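Local coordinates for pectate lyase 1 (Juniperus ashei, PDB 1PXZ), which shows low pectate lyase activity, cleaving galacturonan by elimination with calcium as cofactor, and is the major pollen allergen of mountain cedar, at residues 44-49 with 74-79; 48-53 with 80-85; 61-66 with 133-138; 70-75 with 97-102; 121-126 with 150-155. All blocks are in the same frame, centred on the assembly; numbering follows the deposited sequence.

Contact 1 (44-49 with 74-79)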
# COMPACT_ATOMS: atom_id res chain seq x y z
N THR A 44 -22.91 -9.62 3.03
CA THR A 44 -24.27 -9.15 3.25
C THR A 44 -24.48 -8.69 4.68
O THR A 44 -25.53 -8.16 4.99
CB THR A 44 -25.29 -10.26 2.92
OG1 THR A 44 -24.96 -11.41 3.71
CG2 THR A 44 -25.12 -10.64 1.46
N SER A 45 -23.50 -8.89 5.56
CA SER A 45 -23.64 -8.55 6.97
C SER A 45 -22.42 -7.81 7.49
O SER A 45 -21.30 -8.10 7.04
CB SER A 45 -23.79 -9.83 7.79
OG SER A 45 -23.62 -9.54 9.16
N THR A 46 -22.64 -6.89 8.43
CA THR A 46 -21.53 -6.12 8.99
C THR A 46 -20.98 -6.77 10.24
O THR A 46 -20.10 -6.20 10.89
CB THR A 46 -21.99 -4.69 9.33
OG1 THR A 46 -23.05 -4.77 10.30
CG2 THR A 46 -22.58 -4.02 8.10
N ASP A 47 -21.48 -7.96 10.59
CA ASP A 47 -21.08 -8.60 11.83
C ASP A 47 -19.66 -9.15 11.74
O ASP A 47 -19.15 -9.30 10.63
CB ASP A 47 -21.99 -9.78 12.22
CG ASP A 47 -23.41 -9.40 12.57
OD1 ASP A 47 -23.71 -8.20 12.79
OD2 ASP A 47 -24.25 -10.34 12.61
N ASP A 48 -19.11 -9.41 12.92
CA ASP A 48 -17.79 -10.01 13.05
C ASP A 48 -17.73 -10.95 14.25
O ASP A 48 -17.93 -10.49 15.38
CB ASP A 48 -16.68 -8.95 13.20
CG ASP A 48 -15.28 -9.55 13.06
OD1 ASP A 48 -15.08 -10.39 12.16
OD2 ASP A 48 -14.36 -9.18 13.82
N ASN A 49 -17.44 -12.22 14.02
CA ASN A 49 -17.11 -13.18 15.07
C ASN A 49 -15.70 -13.71 14.78
O ASN A 49 -15.51 -14.55 13.92
CB ASN A 49 -18.12 -14.32 15.14
CG ASN A 49 -17.82 -15.25 16.31
OD1 ASN A 49 -16.69 -15.35 16.79
ND2 ASN A 49 -18.84 -15.95 16.79
N GLN A 74 -23.96 -3.65 -0.01
CA GLN A 74 -24.46 -2.33 0.32
C GLN A 74 -23.36 -1.48 0.93
O GLN A 74 -22.32 -2.02 1.29
CB GLN A 74 -25.59 -2.47 1.37
CG GLN A 74 -25.03 -2.87 2.72
CD GLN A 74 -25.99 -2.71 3.88
OE1 GLN A 74 -25.88 -1.79 4.70
NE2 GLN A 74 -26.94 -3.65 3.95
N ASN A 75 -23.62 -0.18 1.05
CA ASN A 75 -22.67 0.61 1.84
C ASN A 75 -22.54 -0.01 3.22
O ASN A 75 -23.54 -0.44 3.82
CB ASN A 75 -23.14 2.05 1.98
CG ASN A 75 -23.20 2.85 0.71
OD1 ASN A 75 -23.76 3.96 0.68
ND2 ASN A 75 -22.64 2.36 -0.37
N MET A 76 -21.34 -0.03 3.78
CA MET A 76 -21.10 -0.66 5.07
C MET A 76 -20.00 0.04 5.86
O MET A 76 -18.92 0.19 5.30
CB MET A 76 -20.65 -2.10 4.85
CG MET A 76 -21.81 -3.05 4.59
SD MET A 76 -21.21 -4.75 4.43
CE MET A 76 -22.73 -5.49 3.81
N ASN A 77 -20.27 0.43 7.10
CA ASN A 77 -19.20 0.74 8.04
C ASN A 77 -18.96 -0.49 8.90
O ASN A 77 -19.86 -0.90 9.65
CB ASN A 77 -19.51 1.96 8.91
CG ASN A 77 -19.85 3.14 8.03
OD1 ASN A 77 -19.27 3.30 6.96
ND2 ASN A 77 -20.81 3.98 8.42
N ILE A 78 -17.78 -1.09 8.78
CA ILE A 78 -17.54 -2.33 9.54
C ILE A 78 -16.53 -2.08 10.65
O ILE A 78 -15.45 -1.52 10.41
CB ILE A 78 -17.04 -3.46 8.62
CG1 ILE A 78 -18.06 -3.95 7.60
CG2 ILE A 78 -16.51 -4.60 9.48
CD1 ILE A 78 -17.50 -4.77 6.45
N LYS A 79 -16.90 -2.49 11.86
CA LYS A 79 -15.98 -2.38 12.99
C LYS A 79 -15.56 -3.79 13.41
O LYS A 79 -16.36 -4.56 13.96
CB LYS A 79 -16.55 -1.61 14.19
CG LYS A 79 -15.55 -1.48 15.34
CD LYS A 79 -16.09 -0.64 16.48
CE LYS A 79 -15.07 -0.44 17.58
NZ LYS A 79 -15.64 0.16 18.82
O HOH W 1 -19.32 -3.82 12.32

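Contact 2 (48-53 with 80-85)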
# COMPACT_ATOMS: atom_id res chain seq x y z
N ASP A 48 -19.11 -9.41 12.92
CA ASP A 48 -17.79 -10.01 13.05
C ASP A 48 -17.73 -10.95 14.25
O ASP A 48 -17.93 -10.49 15.38
CB ASP A 48 -16.68 -8.95 13.20
CG ASP A 48 -15.28 -9.55 13.06
OD1 ASP A 48 -15.08 -10.39 12.16
OD2 ASP A 48 -14.36 -9.18 13.82
N ASN A 49 -17.44 -12.22 14.02
CA ASN A 49 -17.11 -13.18 15.07
C ASN A 49 -15.70 -13.71 14.78
O ASN A 49 -15.51 -14.55 13.92
CB ASN A 49 -18.12 -14.32 15.14
CG ASN A 49 -17.82 -15.25 16.31
OD1 ASN A 49 -16.69 -15.35 16.79
ND2 ASN A 49 -18.84 -15.95 16.79
N PRO A 50 -14.72 -13.19 15.51
CA PRO A 50 -13.32 -13.50 15.24
C PRO A 50 -12.97 -14.98 15.27
O PRO A 50 -12.07 -15.37 14.51
CB PRO A 50 -12.56 -12.79 16.38
CG PRO A 50 -13.53 -11.96 17.12
CD PRO A 50 -14.92 -12.24 16.62
N VAL A 51 -13.61 -15.79 16.09
CA VAL A 51 -13.17 -17.18 16.25
C VAL A 51 -14.03 -18.18 15.48
O VAL A 51 -13.70 -19.37 15.34
CB VAL A 51 -13.16 -17.61 17.73
CG1 VAL A 51 -12.09 -16.85 18.50
CG2 VAL A 51 -14.54 -17.42 18.37
N ASN A 52 -15.15 -17.70 14.94
CA ASN A 52 -16.12 -18.58 14.29
C ASN A 52 -16.98 -17.73 13.37
O ASN A 52 -18.17 -17.55 13.62
CB ASN A 52 -16.95 -19.30 15.37
CG ASN A 52 -17.66 -20.52 14.87
OD1 ASN A 52 -17.76 -20.70 13.65
ND2 ASN A 52 -18.18 -21.41 15.72
N PRO A 53 -16.38 -17.15 12.33
CA PRO A 53 -17.11 -16.26 11.43
C PRO A 53 -18.23 -16.95 10.68
O PRO A 53 -18.14 -18.11 10.28
CB PRO A 53 -16.03 -15.78 10.45
CG PRO A 53 -14.95 -16.81 10.53
CD PRO A 53 -14.96 -17.31 11.96
N LEU A 80 -14.31 -4.14 13.14
CA LEU A 80 -13.87 -5.50 13.48
C LEU A 80 -13.56 -5.66 14.95
O LEU A 80 -13.17 -4.71 15.64
CB LEU A 80 -12.64 -5.87 12.65
CG LEU A 80 -12.84 -5.87 11.13
CD1 LEU A 80 -11.49 -5.88 10.44
CD2 LEU A 80 -13.68 -7.06 10.69
N LYS A 81 -13.69 -6.89 15.46
CA LYS A 81 -13.45 -7.10 16.89
C LYS A 81 -12.02 -7.55 17.17
O LYS A 81 -11.57 -7.43 18.31
CB LYS A 81 -14.39 -8.16 17.46
CG LYS A 81 -15.87 -7.80 17.48
CD LYS A 81 -16.61 -8.83 18.32
CE LYS A 81 -18.06 -8.47 18.54
NZ LYS A 81 -18.79 -8.18 17.28
N MET A 82 -11.37 -8.09 16.15
CA MET A 82 -9.98 -8.52 16.24
C MET A 82 -9.29 -8.27 14.89
O MET A 82 -10.00 -8.03 13.91
CB MET A 82 -9.90 -10.01 16.59
CG MET A 82 -10.36 -10.31 18.02
SD MET A 82 -9.26 -9.68 19.29
CE MET A 82 -7.87 -10.79 19.11
N PRO A 83 -7.98 -8.32 14.82
CA PRO A 83 -7.31 -8.18 13.51
C PRO A 83 -7.90 -9.14 12.48
O PRO A 83 -8.19 -10.29 12.79
CB PRO A 83 -5.87 -8.58 13.83
CG PRO A 83 -5.70 -8.15 15.26
CD PRO A 83 -7.02 -8.52 15.92
N LEU A 84 -8.15 -8.69 11.27
CA LEU A 84 -8.67 -9.57 10.24
C LEU A 84 -7.51 -10.09 9.41
O LEU A 84 -6.91 -9.29 8.69
CB LEU A 84 -9.64 -8.83 9.34
CG LEU A 84 -10.08 -9.55 8.07
CD1 LEU A 84 -10.60 -10.95 8.38
CD2 LEU A 84 -11.13 -8.73 7.34
N TYR A 85 -7.22 -11.38 9.55
CA TYR A 85 -6.23 -12.01 8.69
C TYR A 85 -6.88 -12.44 7.38
O TYR A 85 -7.89 -13.16 7.40
CB TYR A 85 -5.61 -13.20 9.42
CG TYR A 85 -4.63 -12.69 10.45
CD1 TYR A 85 -3.32 -12.44 10.07
CD2 TYR A 85 -5.05 -12.46 11.75
CE1 TYR A 85 -2.41 -11.97 10.99
CE2 TYR A 85 -4.13 -11.99 12.67
CZ TYR A 85 -2.83 -11.75 12.28
OH TYR A 85 -1.92 -11.28 13.20

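Contact 3 (61-66 with 133-138)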
# COMPACT_ATOMS: atom_id res chain seq x y z
N GLY A 61 -15.58 -14.65 4.38
CA GLY A 61 -15.03 -14.81 3.03
C GLY A 61 -13.53 -14.64 3.02
O GLY A 61 -12.81 -15.31 2.27
N ALA A 62 -13.02 -13.71 3.84
CA ALA A 62 -11.58 -13.42 3.81
C ALA A 62 -10.74 -14.58 4.32
O ALA A 62 -9.57 -14.69 3.99
CB ALA A 62 -11.31 -12.16 4.62
N THR A 63 -11.31 -15.49 5.13
CA THR A 63 -10.50 -16.56 5.67
C THR A 63 -10.65 -17.88 4.92
O THR A 63 -10.02 -18.87 5.31
CB THR A 63 -10.86 -16.84 7.16
OG1 THR A 63 -12.28 -17.02 7.25
CG2 THR A 63 -10.48 -15.66 8.03
N ARG A 64 -11.47 -17.93 3.87
CA ARG A 64 -11.62 -19.22 3.19
C ARG A 64 -10.32 -19.60 2.51
O ARG A 64 -9.53 -18.76 2.06
CB ARG A 64 -12.76 -19.19 2.17
CG ARG A 64 -14.16 -19.01 2.70
CD ARG A 64 -14.58 -19.99 3.80
NE ARG A 64 -14.16 -19.46 5.10
CZ ARG A 64 -14.27 -20.10 6.26
NH1 ARG A 64 -14.79 -21.32 6.35
NH2 ARG A 64 -13.84 -19.51 7.37
N GLU A 65 -10.07 -20.91 2.38
CA GLU A 65 -8.90 -21.33 1.61
C GLU A 65 -9.16 -21.15 0.12
O GLU A 65 -8.24 -20.81 -0.63
CB GLU A 65 -8.54 -22.79 1.91
CG GLU A 65 -7.42 -22.96 2.93
CD GLU A 65 -6.98 -21.69 3.64
OE1 GLU A 65 -7.65 -21.26 4.62
OE2 GLU A 65 -5.93 -21.14 3.21
N LYS A 66 -10.37 -21.36 -0.38
CA LYS A 66 -10.52 -21.20 -1.83
C LYS A 66 -10.40 -19.74 -2.28
O LYS A 66 -10.59 -18.83 -1.48
CB LYS A 66 -11.87 -21.77 -2.28
CG LYS A 66 -13.05 -20.95 -1.78
CD LYS A 66 -14.35 -21.73 -2.02
CE LYS A 66 -15.24 -20.99 -2.99
NZ LYS A 66 -16.24 -21.86 -3.67
N ASP A 133 -7.89 -14.69 20.92
CA ASP A 133 -7.95 -15.73 19.89
C ASP A 133 -8.62 -15.22 18.62
O ASP A 133 -9.56 -14.40 18.62
CB ASP A 133 -8.76 -16.94 20.38
CG ASP A 133 -8.06 -17.77 21.43
OD1 ASP A 133 -6.81 -17.85 21.39
OD2 ASP A 133 -8.75 -18.35 22.30
N VAL A 134 -8.16 -15.72 17.48
CA VAL A 134 -8.70 -15.31 16.20
C VAL A 134 -8.67 -16.47 15.20
O VAL A 134 -7.68 -17.20 15.20
CB VAL A 134 -7.88 -14.19 15.54
CG1 VAL A 134 -8.58 -13.74 14.25
CG2 VAL A 134 -7.63 -12.98 16.43
N LEU A 135 -9.68 -16.63 14.36
CA LEU A 135 -9.59 -17.56 13.25
C LEU A 135 -8.66 -16.95 12.19
O LEU A 135 -9.08 -16.11 11.39
CB LEU A 135 -10.96 -17.90 12.65
CG LEU A 135 -10.86 -18.99 11.56
CD1 LEU A 135 -11.06 -20.38 12.15
CD2 LEU A 135 -11.85 -18.74 10.44
N VAL A 136 -7.41 -17.42 12.23
CA VAL A 136 -6.38 -16.88 11.33
C VAL A 136 -6.80 -17.22 9.90
O VAL A 136 -6.88 -16.34 9.04
CB VAL A 136 -4.99 -17.40 11.68
CG1 VAL A 136 -3.98 -16.98 10.62
CG2 VAL A 136 -4.53 -16.85 13.04
N SER A 137 -7.11 -18.49 9.64
CA SER A 137 -7.72 -18.87 8.38
C SER A 137 -8.52 -20.17 8.56
O SER A 137 -8.35 -20.85 9.58
CB SER A 137 -6.69 -19.09 7.26
OG SER A 137 -6.04 -20.35 7.45
N GLU A 138 -9.32 -20.47 7.56
CA GLU A 138 -10.13 -21.69 7.60
C GLU A 138 -9.22 -22.87 7.86
O GLU A 138 -9.46 -23.73 8.72
CB GLU A 138 -10.92 -21.85 6.31
CG GLU A 138 -11.62 -23.20 6.13
CD GLU A 138 -12.21 -23.40 4.75
OE1 GLU A 138 -11.99 -22.58 3.84
OE2 GLU A 138 -12.92 -24.42 4.56
O HOH W 2 -4.34 -20.93 5.40
O HOH W 3 -12.63 -22.90 1.22

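Contact 4 (70-75 with 97-102)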
# COMPACT_ATOMS: atom_id res chain seq x y z
N ILE A 70 -14.16 -10.89 -3.26
CA ILE A 70 -15.13 -10.38 -2.29
C ILE A 70 -15.65 -8.99 -2.64
O ILE A 70 -14.89 -8.05 -2.91
CB ILE A 70 -14.51 -10.41 -0.88
CG1 ILE A 70 -14.11 -11.84 -0.48
CG2 ILE A 70 -15.41 -9.76 0.16
CD1 ILE A 70 -13.05 -11.88 0.62
N ILE A 71 -16.98 -8.89 -2.65
CA ILE A 71 -17.68 -7.63 -2.96
C ILE A 71 -18.73 -7.35 -1.88
O ILE A 71 -18.96 -8.18 -1.01
CB ILE A 71 -18.39 -7.68 -4.31
CG1 ILE A 71 -19.43 -8.82 -4.36
CG2 ILE A 71 -17.41 -7.83 -5.46
CD1 ILE A 71 -20.36 -8.72 -5.55
N PHE A 72 -19.36 -6.19 -1.92
CA PHE A 72 -20.23 -5.81 -0.79
C PHE A 72 -21.64 -5.47 -1.27
O PHE A 72 -21.76 -4.76 -2.26
CB PHE A 72 -19.59 -4.64 -0.04
CG PHE A 72 -18.24 -4.96 0.59
CD1 PHE A 72 -17.09 -4.95 -0.18
CD2 PHE A 72 -18.12 -5.25 1.93
CE1 PHE A 72 -15.85 -5.25 0.37
CE2 PHE A 72 -16.89 -5.55 2.50
CZ PHE A 72 -15.73 -5.54 1.72
N SER A 73 -22.66 -5.98 -0.60
CA SER A 73 -24.04 -5.84 -1.06
C SER A 73 -24.61 -4.45 -0.83
O SER A 73 -25.64 -4.03 -1.36
CB SER A 73 -24.92 -6.88 -0.33
OG SER A 73 -25.08 -6.44 1.02
N GLN A 74 -23.96 -3.65 -0.01
CA GLN A 74 -24.46 -2.33 0.32
C GLN A 74 -23.36 -1.48 0.93
O GLN A 74 -22.32 -2.02 1.29
CB GLN A 74 -25.59 -2.47 1.37
CG GLN A 74 -25.03 -2.87 2.72
CD GLN A 74 -25.99 -2.71 3.88
OE1 GLN A 74 -25.88 -1.79 4.70
NE2 GLN A 74 -26.94 -3.65 3.95
N ASN A 75 -23.62 -0.18 1.05
CA ASN A 75 -22.67 0.61 1.84
C ASN A 75 -22.54 -0.01 3.22
O ASN A 75 -23.54 -0.44 3.82
CB ASN A 75 -23.14 2.05 1.98
CG ASN A 75 -23.20 2.85 0.71
OD1 ASN A 75 -23.76 3.96 0.68
ND2 ASN A 75 -22.64 2.36 -0.37
N ALA A 97 -19.78 0.16 -3.78
CA ALA A 97 -20.27 0.44 -2.44
C ALA A 97 -19.31 1.36 -1.68
O ALA A 97 -18.13 1.49 -2.02
CB ALA A 97 -20.44 -0.85 -1.63
N ASP A 98 -19.87 1.99 -0.65
CA ASP A 98 -19.06 2.79 0.26
C ASP A 98 -18.69 1.93 1.45
O ASP A 98 -19.53 1.87 2.36
CB ASP A 98 -19.83 4.00 0.76
CG ASP A 98 -20.19 4.97 -0.35
OD1 ASP A 98 -19.51 4.89 -1.40
OD2 ASP A 98 -21.12 5.77 -0.17
N VAL A 99 -17.52 1.32 1.41
CA VAL A 99 -17.06 0.44 2.48
C VAL A 99 -15.98 1.11 3.32
O VAL A 99 -14.98 1.54 2.75
CB VAL A 99 -16.48 -0.83 1.84
CG1 VAL A 99 -15.99 -1.78 2.91
CG2 VAL A 99 -17.57 -1.41 0.95
N HIS A 100 -16.23 1.19 4.61
CA HIS A 100 -15.36 1.82 5.58
C HIS A 100 -15.00 0.80 6.64
O HIS A 100 -15.92 0.32 7.32
CB HIS A 100 -16.00 3.05 6.23
CG HIS A 100 -16.18 4.23 5.32
ND1 HIS A 100 -17.09 4.30 4.30
CD2 HIS A 100 -15.54 5.42 5.28
CE1 HIS A 100 -17.01 5.46 3.69
NE2 HIS A 100 -16.06 6.17 4.27
N LEU A 101 -13.71 0.50 6.77
CA LEU A 101 -13.15 -0.35 7.81
C LEU A 101 -12.35 0.49 8.81
O LEU A 101 -11.88 1.57 8.44
CB LEU A 101 -12.21 -1.42 7.23
CG LEU A 101 -12.74 -2.14 5.98
CD1 LEU A 101 -11.74 -3.15 5.42
CD2 LEU A 101 -14.06 -2.81 6.33
N GLY A 102 -12.17 0.01 10.03
CA GLY A 102 -11.45 0.68 11.09
C GLY A 102 -12.45 1.16 12.13
O GLY A 102 -12.94 0.34 12.91

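Contact 5 (121-126 with 150-155)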
# COMPACT_ATOMS: atom_id res chain seq x y z
N LEU A 121 -11.28 0.47 -1.05
CA LEU A 121 -11.75 0.51 0.33
C LEU A 121 -11.41 1.83 1.00
O LEU A 121 -10.37 2.46 0.77
CB LEU A 121 -11.12 -0.60 1.17
CG LEU A 121 -11.21 -2.02 0.61
CD1 LEU A 121 -10.38 -3.00 1.43
CD2 LEU A 121 -12.70 -2.41 0.54
N HIS A 122 -12.31 2.23 1.91
CA HIS A 122 -11.93 3.31 2.83
C HIS A 122 -11.41 2.68 4.12
O HIS A 122 -12.15 1.85 4.69
CB HIS A 122 -13.12 4.18 3.19
CG HIS A 122 -13.86 4.81 2.06
ND1 HIS A 122 -13.64 6.14 1.74
CD2 HIS A 122 -14.82 4.35 1.22
CE1 HIS A 122 -14.43 6.46 0.72
NE2 HIS A 122 -15.16 5.41 0.39
N ILE A 123 -10.24 3.01 4.62
CA ILE A 123 -9.83 2.47 5.92
C ILE A 123 -9.37 3.64 6.77
O ILE A 123 -8.48 4.37 6.34
CB ILE A 123 -8.74 1.40 5.83
CG1 ILE A 123 -9.04 0.34 4.78
CG2 ILE A 123 -8.49 0.77 7.20
CD1 ILE A 123 -7.96 -0.70 4.55
N HIS A 124 -9.98 3.82 7.93
CA HIS A 124 -9.56 4.91 8.81
C HIS A 124 -9.97 4.62 10.25
O HIS A 124 -10.86 3.79 10.44
CB HIS A 124 -10.18 6.23 8.34
CG HIS A 124 -11.66 6.12 8.20
ND1 HIS A 124 -12.48 6.12 9.32
CD2 HIS A 124 -12.47 6.01 7.13
CE1 HIS A 124 -13.73 6.02 8.93
NE2 HIS A 124 -13.76 5.95 7.62
N GLY A 125 -9.31 5.28 11.18
CA GLY A 125 -9.56 5.08 12.59
C GLY A 125 -9.11 3.71 13.09
O GLY A 125 -9.66 3.24 14.09
N CYS A 126 -8.15 3.05 12.44
CA CYS A 126 -7.73 1.75 12.95
C CYS A 126 -7.06 1.90 14.31
O CYS A 126 -6.35 2.87 14.58
CB CYS A 126 -6.76 1.05 11.99
SG CYS A 126 -7.47 0.88 10.33
N GLY A 150 -2.22 -0.32 15.48
CA GLY A 150 -3.34 0.18 14.72
C GLY A 150 -2.95 0.64 13.32
O GLY A 150 -3.11 1.82 12.97
N ASP A 151 -2.45 -0.29 12.53
CA ASP A 151 -2.10 -0.04 11.14
C ASP A 151 -3.29 -0.35 10.24
O ASP A 151 -4.02 -1.31 10.52
CB ASP A 151 -0.92 -0.91 10.68
CG ASP A 151 0.36 -0.67 11.46
OD1 ASP A 151 0.59 0.47 11.90
OD2 ASP A 151 1.13 -1.63 11.64
N ALA A 152 -3.47 0.40 9.17
CA ALA A 152 -4.59 0.08 8.29
C ALA A 152 -4.37 -1.24 7.55
O ALA A 152 -5.26 -2.07 7.41
CB ALA A 152 -4.82 1.19 7.28
N ILE A 153 -3.16 -1.43 7.04
CA ILE A 153 -2.85 -2.64 6.28
C ILE A 153 -1.50 -3.15 6.72
O ILE A 153 -0.53 -2.37 6.67
CB ILE A 153 -2.84 -2.32 4.77
CG1 ILE A 153 -4.19 -1.88 4.21
CG2 ILE A 153 -2.29 -3.52 4.00
CD1 ILE A 153 -4.16 -1.39 2.78
N THR A 154 -1.43 -4.41 7.15
CA THR A 154 -0.13 -4.92 7.61
C THR A 154 0.25 -6.16 6.82
O THR A 154 -0.61 -7.03 6.71
CB THR A 154 -0.16 -5.27 9.10
OG1 THR A 154 -0.40 -4.08 9.86
CG2 THR A 154 1.18 -5.82 9.55
N MET A 155 1.47 -6.23 6.29
CA MET A 155 1.89 -7.41 5.54
C MET A 155 3.17 -7.98 6.15
O MET A 155 4.15 -7.23 6.30
CB MET A 155 2.12 -7.10 4.05
CG MET A 155 0.82 -6.82 3.29
SD MET A 155 1.18 -6.10 1.66
CE MET A 155 1.36 -4.40 2.23

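Contact 1 (44-49 with 74-79)
The loop 44-49 runs nearly parallel to the residues around strand 76-78, with end-to-end directions only 6° apart. The two backbones do not pair directly. At T46 and I78 the CA atoms are 5.5 Å apart. Here one water links the chains: it donates to T46 O at 2.9 Å and accepts from K79 N at 2.8 Å.

M76 and T46 make the apolar contact. M76 has an extended side chain beyond CG, so its methyl reaches the loop backbone where T44 joins S45. M76 CE lies 3.7 Å from T44 C. T46 CG2 crosses the M76 chain obliquely and meets M76 CG at 3.7 Å. The T46 chi1 of 61° sets CG2 anti to the carbonyl carbon. I78 CG2 makes a looser touch on T46 O.

The loop is shaped from within by an ST turn, in which S45 OG accepts from D47 N at 3.0 Å. On its other edge, strand 76-78 bonds through its backbone to D98 and H100. Segment 74-79 lies in an IgE-binding region. A loop laid along the first strand of a face in this way closes the N-terminal end of a parallel beta-helix.

Contact 2 (48-53 with 80-85)
Two hydrogen bonds join D48 and K81. K81 donates both: its backbone N to the D48 side chain, its side chain to the D48 backbone. K81 N donates to D48 OD2 at 2.9 Å, almost straight at 177°, and uses the anti lone pair of that oxygen. D48 CG stands anti to its own backbone N (chi1 -169°), which carries the carboxylate across to L80 and K81. K81 NZ donates to D48 O at 3.1 Å, in the carbonyl plane. The K81 chain is extended until its last torsion, where it bends (chi4 53°) to bring the ammonium to that oxygen. K81 NZ does not touch the D48 carboxylate, whose charge is met by R59 through OD1. With this grip from K81 and R59 the buried carboxylate probably stays ionised.

R59 also donates to M82 O and P83 O. It therefore ties helix 58-63 to the loop that leads from strand 76-78 into strand 84-85, the outermost strand of one face of the parallel beta-helix. Segment 48-53 belongs to the loop that covers this end.

The apolar contact is between P50 and M82. P50 lies across M82 at about a right angle, with P50 CG 3.7 Å from M82 CG. P50 CG also reaches K81 CB at 3.9 Å. Separately, the methyl L80 CD2 lies against the D48 carboxylate, 3.8 Å from D48 CG. The D48 and L80 side chains cross obliquely.

Within the covering loop N49 makes an Asx turn. N49 OD1 accepts from V51 N at 3.2 Å, with that donor above the carbonyl plane, and more weakly from N52 N.

Contact 3 (61-66 with 133-138)
E138 is gripped at both ends of its residue. E138 N donates to T63 O at 2.8 Å, from above the carbonyl plane. E138 OE1 accepts from E65 N at 2.9 Å, through the anti lone pair and nearly straight at 168°. A water also donates to OE1 and accepts from K66 N.

The E138 side chain is extended, with CG anti to its own N. It lies over one face of the R64 guanidinium. E138 CB sits above the centre of that group, and the carboxylate is stacked on it with the planes 12° apart. The salt bridge R64 NH1 to E138 OE1 is long, 4.0 Å, and no N-H points at the oxygen.

This joins the last turn of helix 58-63 to strand 132-137, which forms a two-stranded antiparallel hairpin with strand 141-145, an excursion from the beta-helix coils near their N-terminal end. L135 CD2 comes to the guanidinium edge, 3.7 Å from R64 NH2, and meets T63 OG1 at 3.6 Å.

In the second shell, bends at chi2 and chi3 fold R64 back, and R64 NH2 donates in plane to T63 OG1 at 2.9 Å. R64 NE bonds to Y60 O, and T63 OG1 also binds R59 O. E65 OE1 takes S139 N, S137 OG takes I140 N, and a second water bridges E65 OE2 and S137 OG.

Contact 4 (70-75 with 97-102)
The tight part of this contact is apolar and faces the interior. V99 CG2 sits over one face of the F72 ring, offset toward the rim. V99 CG2 is 3.9 Å from the F72 ring centroid and 22° off the normal, a CH-pi contact. F72 CG is the ring atom nearest V99 CG2, at 3.6 Å. V99 has CG1 anti to its backbone N (chi1 180°), so both methyls meet the ring: V99 CG1 reaches F72 CE2 at 3.9 Å. F72 and V99 cross at about a right angle. A97 CB fills in beside them, 4.2 Å from F72 CB and 3.7 Å from Q74 O. I78, I92 and V43 also pack on F72, and L121 on V99.

These residues line a corner between coils of the parallel beta-helix. Segment 70-75 ends strand 68-72 and turns toward strand 76-78. Segment 97-102 enters strand 99-102 one coil further on. F72 and V99 thus lie inside neighbouring coils. On the outer surface of strand 99-102, H100 stacks its ring on H122 of the coil after.

The other end faces solvent, and polar groups dominate it. N75 and D98 lie side by side and point the same way. The N75 amide stacks on the D98 carboxylate with the planes 19° apart. Their backbones come together in a CA-H...O contact, N75 CA to D98 O, at 3.4 Å. S73 points away from segment 97-102 and bonds through OG to V43 O. The 70-75 side overlaps an IgE-binding region.

Contact 5 (121-126 with 150-155)
Two faces of a single coil of the parallel beta-helix meet here across its interior. Strand 122-124 lies on one face and strand 153-156 on another. Between them the chain leaves the coil, forms the hairpin of strands 132-137 and 141-145, and returns at G150. The contact is buried throughout, and no hydrogen bond crosses it.

I123 carries the strand end of the packing. Its two branches divide the work. I123 CG2, anti to the backbone N, rests on A152 CB at 3.7 Å. I123 CD1, at the end of an extended chain (chi2 175°), reaches I153 CG1 at 4.0 Å. The two isoleucines cross at about a right angle. L108 from the preceding coil packs on I123, and M110 and I163 pack on I153.

C126 carries the other end. C126 SG lies 3.6 Å from A152 CA and 4.1 Å from A152 CB, so A152 packs against a surface formed by C126 SG and I123 CG2, which lie next to each other. C126 CB is 3.9 Å from D151 O. The SG is also bonded to C107, a disulfide to the preceding coil. G150 lies where a CB would clash with C126 O, so the close approach there depends on its lack of a side chain.

D151 turns away from this packing. Its OD1 accepts from G174 N, and its carboxylate is near D173 and D177, while G150 N donates to D173 OD2. D149, D173 and D177 are the calcium ligands inferred by similarity. The apolar layer thus backs what is probably the calcium site of a polysaccharide lyase family 1 beta-helix.

Contacts 1 to 4 cluster at the N-terminal end of the beta-helix, and contact 5 lies nearer the middle, about 10 Å from the chain centre. Contacts 1 and 4 have centres about 7 Å apart and share Q74 and N75. Contacts 1 and 2 share D48 and N49 of the covering loop. The centres of contacts 2 and 3 are about 9 Å apart, bonded through P50 and L135. Strands 76-78, 99-102 and 122-124 lie side by side in successive coils, so contacts 1, 4 and 5 follow the coils inward. Contact 3 spans the longest piece of chain. Its hairpin is inserted between the segments of contact 5, so one coil reaches back to the covered end.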